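Local atomic coordinates of alpha-1,3-glucanase (PDB entry 7C7D), a protein that hydrolyses the alpha-1,3-glucosidic linkages of alpha-1,3-glucan, as a thermostable glycoside hydrolase of family GH87. Residues S61-S66 with V190-F195; A111-Y116 with Y162-L167; G98-F103 with T178-A183. All blocks are in the same frame, centred on the assembly; numbering follows the deposited sequence.

Contact 1: S61-S66 with V190-F195. With CA (calcium ion), chain C.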
ATOM      1  N   SER A  61      -8.698  10.586   8.082  1.00 17.16           N
ATOM      2  CA  SER A  61      -8.055   9.872   9.172  1.00 17.90           C
ATOM      3  C   SER A  61      -7.686  10.835  10.290  1.00 17.82           C
ATOM      4  O   SER A  61      -7.302  11.980  10.040  1.00 21.09           O
ATOM      5  CB  SER A  61      -6.797   9.164   8.673  1.00 17.67           C
ATOM      6  OG  SER A  61      -7.113   8.238   7.652  1.00 19.33           O
ATOM      7  N   VAL A  62      -7.809  10.361  11.526  1.00 16.62           N
ATOM      8  CA  VAL A  62      -7.369  11.096  12.705  1.00 15.79           C
ATOM      9  C   VAL A  62      -6.443  10.180  13.492  1.00 14.33           C
ATOM     10  O   VAL A  62      -6.849   9.084  13.904  1.00 14.28           O
ATOM     11  CB  VAL A  62      -8.550  11.545  13.580  1.00 18.25           C
ATOM     12  CG1 VAL A  62      -8.037  12.323  14.790  1.00 19.32           C
ATOM     13  CG2 VAL A  62      -9.529  12.388  12.765  1.00 20.39           C
ATOM     14  N   GLU A  63      -5.201  10.613  13.686  1.00 14.22           N
ATOM     15  CA  GLU A  63      -4.258   9.816  14.453  1.00 13.74           C
ATOM     16  C   GLU A  63      -4.713   9.743  15.904  1.00 13.76           C
ATOM     17  O   GLU A  63      -5.132  10.742  16.495  1.00 14.47           O
ATOM     18  CB  GLU A  63      -2.862  10.431  14.380  1.00 13.34           C
ATOM     19  CG  GLU A  63      -2.248  10.459  12.986  1.00 13.16           C
ATOM     20  CD  GLU A  63      -1.823   9.090  12.482  1.00 13.98           C
ATOM     21  OE1 GLU A  63      -1.449   9.015  11.295  1.00 15.97           O
ATOM     22  OE2 GLU A  63      -1.849   8.108  13.255  1.00 12.90           O
ATOM     23  N   ALA A  64      -4.618   8.553  16.493  1.00 13.63           N
ATOM     24  CA  ALA A  64      -5.042   8.403  17.881  1.00 14.27           C
ATOM     25  C   ALA A  64      -4.225   9.288  18.810  1.00 14.08           C
ATOM     26  O   ALA A  64      -4.751   9.809  19.804  1.00 15.57           O
ATOM     27  CB  ALA A  64      -4.938   6.938  18.299  1.00 15.83           C
ATOM     28  N   GLU A  65      -2.946   9.482  18.497  1.00 14.22           N
ATOM     29  CA  GLU A  65      -2.071  10.302  19.316  1.00 14.87           C
ATOM     30  C   GLU A  65      -2.437  11.780  19.263  1.00 15.62           C
ATOM     31  O   GLU A  65      -1.928  12.549  20.082  1.00 18.25           O
ATOM     32  CB  GLU A  65      -0.611  10.074  18.907  1.00 15.45           C
ATOM     33  CG  GLU A  65      -0.311  10.328  17.419  1.00 14.55           C
ATOM     34  CD  GLU A  65      -0.461   9.094  16.521  1.00 13.27           C
ATOM     35  OE1 GLU A  65      -1.278   8.204  16.825  1.00 13.49           O
ATOM     36  OE2 GLU A  65       0.230   9.032  15.480  1.00 13.55           O
ATOM     37  N   SER A  66      -3.304  12.188  18.337  1.00 14.68           N
ATOM     38  CA  SER A  66      -3.809  13.555  18.271  1.00 15.78           C
ATOM     39  C   SER A  66      -5.143  13.720  18.980  1.00 16.51           C
ATOM     40  O   SER A  66      -5.683  14.832  19.015  1.00 17.86           O
ATOM     41  CB  SER A  66      -3.946  14.012  16.811  1.00 17.00           C
ATOM     42  OG  SER A  66      -5.144  13.519  16.230  1.00 19.37           O
ATOM     43  N   VAL A 190      -4.321   1.689  19.877  1.00 13.30           N
ATOM     44  CA  VAL A 190      -5.056   2.329  18.790  1.00 13.33           C
ATOM     45  C   VAL A 190      -4.115   3.249  18.026  1.00 12.53           C
ATOM     46  O   VAL A 190      -3.477   4.129  18.615  1.00 13.25           O
ATOM     47  CB  VAL A 190      -6.274   3.098  19.329  1.00 14.60           C
ATOM     48  CG1 VAL A 190      -7.055   3.723  18.181  1.00 14.83           C
ATOM     49  CG2 VAL A 190      -7.176   2.164  20.144  1.00 16.58           C
ATOM     50  N   ASP A 191      -4.041   3.059  16.711  1.00 12.33           N
ATOM     51  CA  ASP A 191      -3.106   3.813  15.878  1.00 11.80           C
ATOM     52  C   ASP A 191      -3.751   5.049  15.252  1.00 11.90           C
ATOM     53  O   ASP A 191      -3.240   6.170  15.387  1.00 12.65           O
ATOM     54  CB  ASP A 191      -2.576   2.876  14.791  1.00 11.84           C
ATOM     55  CG  ASP A 191      -1.596   3.547  13.858  1.00 11.62           C
ATOM     56  OD1 ASP A 191      -1.143   4.684  14.156  1.00 12.61           O
ATOM     57  OD2 ASP A 191      -1.268   2.923  12.820  1.00 12.32           O
ATOM     58  N   VAL A 192      -4.859   4.847  14.541  1.00 12.55           N
ATOM     59  CA  VAL A 192      -5.476   5.880  13.716  1.00 12.73           C
ATOM     60  C   VAL A 192      -6.899   5.414  13.440  1.00 13.01           C
ATOM     61  O   VAL A 192      -7.167   4.212  13.373  1.00 13.75           O
ATOM     62  CB  VAL A 192      -4.656   6.115  12.416  1.00 12.79           C
ATOM     63  CG1 VAL A 192      -4.421   4.817  11.638  1.00 13.68           C
ATOM     64  CG2 VAL A 192      -5.311   7.183  11.528  1.00 14.23           C
ATOM     65  N   ALA A 193      -7.817   6.365  13.310  1.00 13.84           N
ATOM     66  CA  ALA A 193      -9.206   6.072  12.990  1.00 13.83           C
ATOM     67  C   ALA A 193      -9.617   6.840  11.743  1.00 14.31           C
ATOM     68  O   ALA A 193      -9.260   8.012  11.580  1.00 16.00           O
ATOM     69  CB  ALA A 193     -10.131   6.440  14.156  1.00 16.14           C
ATOM     70  N   ASP A 194     -10.366   6.177  10.864  1.00 14.25           N
ATOM     71  CA  ASP A 194     -10.857   6.769   9.624  1.00 14.61           C
ATOM     72  C   ASP A 194     -12.357   7.001   9.753  1.00 15.68           C
ATOM     73  O   ASP A 194     -13.100   6.094  10.147  1.00 16.83           O
ATOM     74  CB  ASP A 194     -10.612   5.848   8.422  1.00 15.93           C
ATOM     75  CG  ASP A 194      -9.176   5.365   8.307  1.00 16.43           C
ATOM     76  OD1 ASP A 194      -8.241   6.075   8.729  1.00 16.57           O
ATOM     77  OD2 ASP A 194      -8.989   4.254   7.769  1.00 17.87           O
ATOM     78  N   PHE A 195     -12.804   8.209   9.409  1.00 15.87           N
ATOM     79  CA  PHE A 195     -14.205   8.596   9.508  1.00 17.59           C
ATOM     80  C   PHE A 195     -14.744   8.779   8.097  1.00 17.59           C
ATOM     81  O   PHE A 195     -14.278   9.658   7.367  1.00 17.14           O
ATOM     82  CB  PHE A 195     -14.320   9.881  10.327  1.00 17.83           C
ATOM     83  CG  PHE A 195     -13.910   9.703  11.757  1.00 18.52           C
ATOM     84  CD1 PHE A 195     -12.577   9.806  12.137  1.00 19.33           C
ATOM     85  CD2 PHE A 195     -14.851   9.379  12.718  1.00 20.31           C
ATOM     86  CE1 PHE A 195     -12.199   9.625  13.455  1.00 19.60           C
ATOM     87  CE2 PHE A 195     -14.478   9.188  14.037  1.00 21.24           C
ATOM     88  CZ  PHE A 195     -13.152   9.311  14.407  1.00 20.66           C
TER
HETATM   89 CA    CA C 701      -0.800   6.821  14.840  1.00 11.75          CA
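V62 and A193 form a hydrogen-bonded antiparallel pair, flanked by the non-hydrogen-bonded pairs S61-D194 and E63-V192, with the strand segments 61-63 and 190-195 running at 155° to each other. V62 N reaches A193 O at 2.8 Å, and A193 N returns a bond to V62 O. Beyond the strand end, A64 N still binds D191 O at 3.0 Å from above the carbonyl plane, while the same oxygen coordinates calcium. The small A64 suits this place, since its CB already lies 3.2 Å from V190 O.

On the S61 face, the serine hydroxyl donates to D194 OD1 at 2.7 Å, arriving above the carboxylate plane; D194 OD2 makes a salt bridge to R372. On the V62 face, CG2 of V62, anti to the carbonyl carbon, packs obliquely against F195 CE1.

Carboxylates suit the calcium end because their hard oxygens match the ion and offset its charge. The bend of E63 at chi2 (-72°) turns CD toward the ion, and OE2 binds calcium at 2.3 Å; E65 chelates through OE1 and OE2, both at 2.5 Å; D191 contributes OD1 at 2.3 Å as well as its backbone O. The backbone oxygens of S88 and Q91 complete the protein's ligands, an arrangement consistent with the calcium-bearing beta-sandwiches of carbohydrate-binding-module type.

Contact 2: A111-Y116 with Y162-L167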
ATOM      1  N   ALA A 111     -19.532   5.949   9.397  1.00 25.25           N
ATOM      2  CA  ALA A 111     -18.785   4.705   9.410  1.00 22.89           C
ATOM      3  C   ALA A 111     -17.401   4.968   9.981  1.00 22.11           C
ATOM      4  O   ALA A 111     -16.876   6.085   9.897  1.00 22.88           O
ATOM      5  CB  ALA A 111     -18.683   4.105   8.006  1.00 23.30           C
ATOM      6  N   LEU A 112     -16.817   3.922  10.553  1.00 19.99           N
ATOM      7  CA  LEU A 112     -15.568   4.034  11.288  1.00 19.31           C
ATOM      8  C   LEU A 112     -14.682   2.845  10.952  1.00 17.06           C
ATOM      9  O   LEU A 112     -15.143   1.703  11.003  1.00 17.61           O
ATOM     10  CB  LEU A 112     -15.886   4.029  12.786  1.00 21.84           C
ATOM     11  CG  LEU A 112     -14.733   4.031  13.777  1.00 23.20           C
ATOM     12  CD1 LEU A 112     -13.926   5.302  13.619  1.00 24.06           C
ATOM     13  CD2 LEU A 112     -15.272   3.912  15.191  1.00 24.80           C
ATOM     14  N   THR A 113     -13.424   3.111  10.600  1.00 15.76           N
ATOM     15  CA  THR A 113     -12.400   2.077  10.493  1.00 15.19           C
ATOM     16  C   THR A 113     -11.266   2.436  11.438  1.00 14.82           C
ATOM     17  O   THR A 113     -10.816   3.586  11.454  1.00 16.90           O
ATOM     18  CB  THR A 113     -11.868   1.952   9.062  1.00 15.98           C
ATOM     19  OG1 THR A 113     -12.954   1.665   8.176  1.00 17.94           O
ATOM     20  CG2 THR A 113     -10.835   0.833   8.961  1.00 16.03           C
ATOM     21  N   VAL A 114     -10.810   1.469  12.229  1.00 14.31           N
ATOM     22  CA  VAL A 114      -9.788   1.705  13.242  1.00 13.46           C
ATOM     23  C   VAL A 114      -8.622   0.757  13.013  1.00 12.91           C
ATOM     24  O   VAL A 114      -8.813  -0.461  12.931  1.00 13.13           O
ATOM     25  CB  VAL A 114     -10.352   1.517  14.659  1.00 15.03           C
ATOM     26  CG1 VAL A 114      -9.269   1.763  15.698  1.00 16.50           C
ATOM     27  CG2 VAL A 114     -11.529   2.449  14.885  1.00 16.51           C
ATOM     28  N   ALA A 115      -7.416   1.311  12.915  1.00 12.81           N
ATOM     29  CA  ALA A 115      -6.196   0.513  12.880  1.00 12.75           C
ATOM     30  C   ALA A 115      -5.684   0.360  14.307  1.00 12.18           C
ATOM     31  O   ALA A 115      -5.559   1.346  15.037  1.00 12.46           O
ATOM     32  CB  ALA A 115      -5.140   1.188  12.001  1.00 12.71           C
ATOM     33  N   TYR A 116      -5.395  -0.875  14.704  1.00 11.61           N
ATOM     34  CA  TYR A 116      -5.127  -1.177  16.102  1.00 12.39           C
ATOM     35  C   TYR A 116      -4.260  -2.427  16.167  1.00 11.89           C
ATOM     36  O   TYR A 116      -4.138  -3.171  15.192  1.00 12.01           O
ATOM     37  CB  TYR A 116      -6.443  -1.444  16.854  1.00 13.88           C
ATOM     38  CG  TYR A 116      -7.000  -2.776  16.414  1.00 13.57           C
ATOM     39  CD1 TYR A 116      -7.750  -2.885  15.244  1.00 13.17           C
ATOM     40  CD2 TYR A 116      -6.686  -3.949  17.102  1.00 13.15           C
ATOM     41  CE1 TYR A 116      -8.190  -4.116  14.784  1.00 13.46           C
ATOM     42  CE2 TYR A 116      -7.109  -5.178  16.638  1.00 13.08           C
ATOM     43  CZ  TYR A 116      -7.866  -5.256  15.492  1.00 12.74           C
ATOM     44  OH  TYR A 116      -8.306  -6.476  15.039  1.00 13.82           O
ATOM     45  N   TYR A 162      -0.473  -4.729  13.393  1.00 11.84           N
ATOM     46  CA  TYR A 162      -1.749  -4.038  13.414  1.00 12.06           C
ATOM     47  C   TYR A 162      -2.752  -4.750  12.519  1.00 11.90           C
ATOM     48  O   TYR A 162      -2.434  -5.711  11.815  1.00 12.60           O
ATOM     49  CB  TYR A 162      -1.575  -2.559  13.000  1.00 12.91           C
ATOM     50  CG  TYR A 162      -0.764  -1.756  14.003  1.00 12.28           C
ATOM     51  CD1 TYR A 162       0.624  -1.775  13.974  1.00 12.58           C
ATOM     52  CD2 TYR A 162      -1.394  -1.003  14.998  1.00 12.14           C
ATOM     53  CE1 TYR A 162       1.370  -1.069  14.902  1.00 12.97           C
ATOM     54  CE2 TYR A 162      -0.662  -0.303  15.942  1.00 12.82           C
ATOM     55  CZ  TYR A 162       0.722  -0.339  15.883  1.00 12.46           C
ATOM     56  OH  TYR A 162       1.452   0.355  16.819  1.00 13.79           O
ATOM     57  N   ASP A 163      -3.980  -4.249  12.556  1.00 11.66           N
ATOM     58  CA  ASP A 163      -5.119  -4.792  11.840  1.00 12.39           C
ATOM     59  C   ASP A 163      -6.134  -3.663  11.775  1.00 11.64           C
ATOM     60  O   ASP A 163      -6.033  -2.686  12.520  1.00 12.72           O
ATOM     61  CB  ASP A 163      -5.688  -5.983  12.623  1.00 13.10           C
ATOM     62  CG  ASP A 163      -6.769  -6.706  11.883  1.00 14.64           C
ATOM     63  OD1 ASP A 163      -6.564  -6.987  10.688  1.00 16.01           O
ATOM     64  OD2 ASP A 163      -7.814  -7.009  12.513  1.00 14.99           O
ATOM     65  N   ASN A 164      -7.114  -3.799  10.886  1.00 12.10           N
ATOM     66  CA  ASN A 164      -8.157  -2.796  10.727  1.00 12.29           C
ATOM     67  C   ASN A 164      -9.511  -3.425  11.004  1.00 13.06           C
ATOM     68  O   ASN A 164      -9.833  -4.497  10.475  1.00 13.41           O
ATOM     69  CB  ASN A 164      -8.122  -2.167   9.336  1.00 12.72           C
ATOM     70  CG  ASN A 164      -6.963  -1.202   9.176  1.00 13.80           C
ATOM     71  OD1 ASN A 164      -7.121   0.004   9.348  1.00 14.36           O
ATOM     72  ND2 ASN A 164      -5.781  -1.736   8.877  1.00 15.10           N
ATOM     73  N   THR A 165     -10.298  -2.755  11.829  1.00 14.02           N
ATOM     74  CA  THR A 165     -11.636  -3.203  12.161  1.00 13.86           C
ATOM     75  C   THR A 165     -12.603  -2.066  11.864  1.00 13.70           C
ATOM     76  O   THR A 165     -12.277  -0.892  12.073  1.00 15.02           O
ATOM     77  CB  THR A 165     -11.697  -3.655  13.629  1.00 15.87           C
ATOM     78  OG1 THR A 165     -12.997  -4.170  13.914  1.00 17.66           O
ATOM     79  CG2 THR A 165     -11.364  -2.512  14.588  1.00 15.83           C
ATOM     80  N   ARG A 166     -13.780  -2.406  11.342  1.00 14.96           N
ATOM     81  CA  ARG A 166     -14.711  -1.394  10.864  1.00 16.51           C
ATOM     82  C   ARG A 166     -16.107  -1.622  11.420  1.00 16.91           C
ATOM     83  O   ARG A 166     -16.475  -2.729  11.822  1.00 18.08           O
ATOM     84  CB  ARG A 166     -14.759  -1.338   9.330  1.00 16.75           C
ATOM     85  CG  ARG A 166     -15.452  -2.524   8.677  1.00 16.94           C
ATOM     86  CD  ARG A 166     -15.528  -2.367   7.160  1.00 17.35           C
ATOM     87  NE  ARG A 166     -16.209  -3.497   6.535  1.00 17.22           N
ATOM     88  CZ  ARG A 166     -16.557  -3.557   5.254  1.00 17.08           C
ATOM     89  NH1 ARG A 166     -16.304  -2.541   4.440  1.00 17.39           N
ATOM     90  NH2 ARG A 166     -17.179  -4.633   4.790  1.00 19.18           N
ATOM     91  N   LEU A 167     -16.898  -0.553  11.401  1.00 18.30           N
ATOM     92  CA  LEU A 167     -18.257  -0.601  11.919  1.00 21.86           C
ATOM     93  C   LEU A 167     -19.049   0.542  11.307  1.00 20.72           C
ATOM     94  O   LEU A 167     -18.577   1.684  11.291  1.00 21.06           O
ATOM     95  CB  LEU A 167     -18.224  -0.439  13.442  1.00 28.13           C
ATOM     96  CG  LEU A 167     -19.465  -0.727  14.280  1.00 32.55           C
ATOM     97  CD1 LEU A 167     -20.132  -2.014  13.831  1.00 33.87           C
ATOM     98  CD2 LEU A 167     -19.078  -0.799  15.748  1.00 33.35           C
TER
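Y116 OH and D163 OD2 lie 2.6 Å apart, at the ends of two side chains that run side by side and point the same way, the ring and carboxylate planes turned 74° to each other. Y116 CG sits between its own backbone N and carbonyl carbon (chi1 72°), and the ring lies obliquely beside the neighbouring strand: CD1 is 3.2 Å from D163 O, and CE1 meets the methyl CG2 of T165 at 3.6 Å. Tyrosine suits the place because its ring carbons lie against the T165 methyl while its hydroxyl reaches polar groups. That hydroxyl is hydrogen-bonded with T142 N, and D163 OD1 bonds to H326 NE2.

Beneath these side chains lies a regular antiparallel ladder, the strand axes at 160°. L112-L167, V114-T165 and Y116-D163 are the hydrogen-bonded pairs, each with two N-H to O bonds; V114 N to T165 O measures 2.8 Å. The strands belong to the beta-sandwich domain that precedes the right-handed parallel beta-helix in the chain, and the two faces of the ladder serve different neighbours. L112 and V114 turn their branched apolar side chains to L181 of the facing sheet, while T165 OG1 bonds to T140 O.

On the other face, N164 OD1 lies 3.5 Å from A115 CB, a small methyl against which the amide oxygen packs, and accepts a hydrogen bond from R372 of the beta-helix. T113 OG1 approaches R166 CB at 3.7 Å. The arginine then extends from CG to NE away from T113, where NH2 bonds to S266 O and the guanidinium makes cation-pi contacts with W267 and W323. Beyond the Y116-D163 pair, Y162 CD2 packs against Y116 C at 3.4 Å, its hydroxyl held by L83 O.

Contact 3: G98-F103 with T178-A183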
ATOM      1  N   GLY A  98      -8.841   0.460  30.909  1.00 31.34           N
ATOM      2  CA  GLY A  98      -9.177   1.531  31.826  1.00 30.73           C
ATOM      3  C   GLY A  98      -9.820   2.608  31.025  1.00 28.65           C
ATOM      4  O   GLY A  98     -10.725   3.286  31.480  1.00 29.39           O
ATOM      5  N   GLN A  99      -9.531   2.569  29.766  1.00 22.91           N
ATOM      6  CA  GLN A  99      -9.009   3.748  29.130  1.00 20.69           C
ATOM      7  C   GLN A  99      -9.644   3.926  27.774  1.00 21.20           C
ATOM      8  O   GLN A  99     -10.133   2.979  27.158  1.00 20.21           O
ATOM      9  CB  GLN A  99      -7.460   3.681  29.093  1.00 20.17           C
ATOM     10  CG  GLN A  99      -6.845   3.558  30.521  1.00 21.22           C
ATOM     11  CD  GLN A  99      -5.356   3.277  30.577  1.00 22.40           C
ATOM     12  OE1 GLN A  99      -4.734   2.858  29.605  1.00 20.84           O
ATOM     13  NE2 GLN A  99      -4.785   3.473  31.760  1.00 24.07           N
ATOM     14  N   ARG A 100      -9.675   5.174  27.348  1.00 20.95           N
ATOM     15  CA  ARG A 100     -10.417   5.547  26.173  1.00 21.36           C
ATOM     16  C   ARG A 100      -9.609   6.542  25.373  1.00 19.57           C
ATOM     17  O   ARG A 100      -8.691   7.192  25.881  1.00 18.98           O
ATOM     18  CB  ARG A 100     -11.781   6.137  26.542  1.00 23.91           C
ATOM     19  CG  ARG A 100     -11.697   7.361  27.423  1.00 27.82           C
ATOM     20  CD  ARG A 100     -13.058   7.725  27.990  1.00 31.03           C
ATOM     21  NE  ARG A 100     -12.989   8.321  29.324  1.00 36.03           N
ATOM     22  CZ  ARG A 100     -13.062   7.642  30.465  1.00 39.98           C
ATOM     23  NH1 ARG A 100     -13.207   6.323  30.454  1.00 41.41           N
ATOM     24  NH2 ARG A 100     -12.999   8.287  31.622  1.00 40.81           N
ATOM     25  N   VAL A 101      -9.961   6.643  24.106  1.00 19.76           N
ATOM     26  CA  VAL A 101      -9.450   7.705  23.262  1.00 19.57           C
ATOM     27  C   VAL A 101     -10.654   8.372  22.621  1.00 19.73           C
ATOM     28  O   VAL A 101     -11.535   7.691  22.085  1.00 20.24           O
ATOM     29  CB  VAL A 101      -8.434   7.191  22.225  1.00 19.70           C
ATOM     30  CG1 VAL A 101      -9.020   6.069  21.399  1.00 20.10           C
ATOM     31  CG2 VAL A 101      -7.970   8.326  21.329  1.00 20.56           C
ATOM     32  N   GLU A 102     -10.730   9.691  22.753  1.00 19.99           N
ATOM     33  CA  GLU A 102     -11.892  10.467  22.341  1.00 21.17           C
ATOM     34  C   GLU A 102     -11.494  11.289  21.125  1.00 20.42           C
ATOM     35  O   GLU A 102     -10.693  12.225  21.235  1.00 20.03           O
ATOM     36  CB  GLU A 102     -12.335  11.377  23.483  1.00 25.61           C
ATOM     37  CG  GLU A 102     -13.555  12.209  23.175  1.00 32.31           C
ATOM     38  CD  GLU A 102     -14.006  13.017  24.371  1.00 39.38           C
ATOM     39  OE1 GLU A 102     -13.479  12.784  25.480  1.00 41.80           O
ATOM     40  OE2 GLU A 102     -14.893  13.876  24.204  1.00 42.38           O
ATOM     41  N   PHE A 103     -12.047  10.936  19.971  1.00 20.47           N
ATOM     42  CA  PHE A 103     -11.746  11.614  18.724  1.00 21.16           C
ATOM     43  C   PHE A 103     -12.741  12.736  18.490  1.00 22.70           C
ATOM     44  O   PHE A 103     -13.940  12.582  18.732  1.00 24.52           O
ATOM     45  CB  PHE A 103     -11.868  10.638  17.554  1.00 20.27           C
ATOM     46  CG  PHE A 103     -10.809   9.577  17.523  1.00 19.78           C
ATOM     47  CD1 PHE A 103      -9.623   9.784  16.843  1.00 19.47           C
ATOM     48  CD2 PHE A 103     -11.010   8.363  18.152  1.00 20.02           C
ATOM     49  CE1 PHE A 103      -8.650   8.804  16.807  1.00 19.60           C
ATOM     50  CE2 PHE A 103     -10.043   7.380  18.118  1.00 19.53           C
ATOM     51  CZ  PHE A 103      -8.862   7.599  17.444  1.00 19.13           C
ATOM     52  N   THR A 178     -18.025  13.921  18.971  1.00 37.07           N
ATOM     53  CA  THR A 178     -17.019  13.097  19.622  1.00 36.24           C
ATOM     54  C   THR A 178     -17.346  11.634  19.378  1.00 33.10           C
ATOM     55  O   THR A 178     -18.491  11.209  19.555  1.00 34.61           O
ATOM     56  CB  THR A 178     -16.992  13.359  21.129  1.00 39.44           C
ATOM     57  OG1 THR A 178     -18.310  13.188  21.662  1.00 42.09           O
ATOM     58  CG2 THR A 178     -16.511  14.774  21.413  1.00 39.63           C
ATOM     59  N   VAL A 179     -16.340  10.872  18.958  1.00 28.17           N
ATOM     60  CA  VAL A 179     -16.411   9.418  18.911  1.00 24.65           C
ATOM     61  C   VAL A 179     -15.324   8.898  19.838  1.00 23.92           C
ATOM     62  O   VAL A 179     -14.140   9.210  19.651  1.00 23.32           O
ATOM     63  CB  VAL A 179     -16.234   8.877  17.484  1.00 23.50           C
ATOM     64  CG1 VAL A 179     -16.114   7.352  17.496  1.00 23.56           C
ATOM     65  CG2 VAL A 179     -17.398   9.312  16.608  1.00 25.13           C
ATOM     66  N   THR A 180     -15.725   8.126  20.842  1.00 23.73           N
ATOM     67  CA  THR A 180     -14.807   7.614  21.847  1.00 22.72           C
ATOM     68  C   THR A 180     -14.710   6.102  21.725  1.00 20.79           C
ATOM     69  O   THR A 180     -15.730   5.411  21.615  1.00 21.94           O
ATOM     70  CB  THR A 180     -15.267   8.002  23.255  1.00 24.18           C
ATOM     71  OG1 THR A 180     -15.321   9.429  23.356  1.00 27.37           O
ATOM     72  CG2 THR A 180     -14.296   7.472  24.298  1.00 24.94           C
ATOM     73  N   LEU A 181     -13.485   5.602  21.726  1.00 19.53           N
ATOM     74  CA  LEU A 181     -13.216   4.174  21.776  1.00 19.38           C
ATOM     75  C   LEU A 181     -12.776   3.834  23.191  1.00 19.75           C
ATOM     76  O   LEU A 181     -11.868   4.473  23.729  1.00 19.73           O
ATOM     77  CB  LEU A 181     -12.112   3.810  20.784  1.00 18.59           C
ATOM     78  CG  LEU A 181     -12.300   4.313  19.351  1.00 19.25           C
ATOM     79  CD1 LEU A 181     -11.155   3.841  18.466  1.00 19.74           C
ATOM     80  CD2 LEU A 181     -13.644   3.854  18.800  1.00 20.84           C
ATOM     81  N   GLN A 182     -13.433   2.850  23.796  1.00 21.01           N
ATOM     82  CA  GLN A 182     -13.209   2.493  25.191  1.00 22.25           C
ATOM     83  C   GLN A 182     -12.835   1.021  25.281  1.00 20.95           C
ATOM     84  O   GLN A 182     -13.628   0.152  24.901  1.00 21.60           O
ATOM     85  CB  GLN A 182     -14.465   2.763  26.018  1.00 26.88           C
ATOM     86  CG  GLN A 182     -14.305   2.471  27.493  1.00 33.08           C
ATOM     87  CD  GLN A 182     -14.870   3.573  28.349  1.00 38.80           C
ATOM     88  OE1 GLN A 182     -14.422   4.718  28.291  1.00 40.42           O
ATOM     89  NE2 GLN A 182     -15.886   3.243  29.131  1.00 42.16           N
ATOM     90  N   ALA A 183     -11.639   0.741  25.791  1.00 20.57           N
ATOM     91  CA  ALA A 183     -11.206  -0.640  25.982  1.00 20.12           C
ATOM     92  C   ALA A 183     -11.912  -1.223  27.196  1.00 20.81           C
ATOM     93  O   ALA A 183     -12.166  -0.514  28.159  1.00 22.67           O
ATOM     94  CB  ALA A 183      -9.693  -0.692  26.197  1.00 20.54           C
TER
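V101 and L181 form a hydrogen-bonded pair in an antiparallel sheet of a beta-sandwich, where strands 100-103 and 178-183 lie at 164° to each other. V101-L181 and F103-V179 each exchange two backbone bonds, the shortest being F103 N to V179 O at 2.7 Å, and A183 N adds a bond to Q99 O at the end of the ladder. In the intervening non-hydrogen-bonded pairs, R100-Q182 and E102-T180, the strands draw closer, and R100 CA comes within 3.0 Å of L181 O in a CA-H...O contact.

Apolar packing occupies the face bearing V101, F103, V179 and L181. V101 and L181 lie side by side, CG1 of the valine 3.9 Å from CB of the leucine. F103 crosses the leucine obliquely, its CE2 meeting L181 CD1 at 3.7 Å, while the ring turns an edge in its own plane to V179 O. Bulky hydrocarbon suits this face because it looks onto the other sheet: F103 touches A193 there, and L181 touches L112 and V114.

Polar and long side chains take the opposite face, where R100 is exposed and E102 and Q182 partly so, and their polar ends can stay near solvent. E102 extends with CG anti to its backbone N (chi1 -179°); this CG passes T180 OG1 at 3.3 Å, and OE2 reaches the methyl CG2 of T178, whose hydroxyl is bonded to N131. R100 and Q182 run alongside each other, their guanidinium and amide planes 48° apart, and R100 NH1 donates to Q182 OE1 at 3.0 Å from above the amide plane.

Overall arrangement
Contacts 1 and 2 share one sheet, their centres 10 Å apart, because strands 188-196 and 109-117 are neighbours: D194 N lies 2.7 Å from T113 O and D191 N 2.8 Å from A115 O. Contact 3 belongs to the facing sheet, its centre 11 Å from contact 1 and 14 Å from contact 2. The sheets meet through F103, whose CE1 is 3.4 Å from V62 O, and through L181, whose CD1 is 3.9 Å from V114 CG2. Calcium binds directly in contact 1, about 7 Å from the Y162 side chain in contact 2 and about 8 Å from that of F103 in contact 3. R372 of the beta-helix is a partner common to contacts 1 and 2.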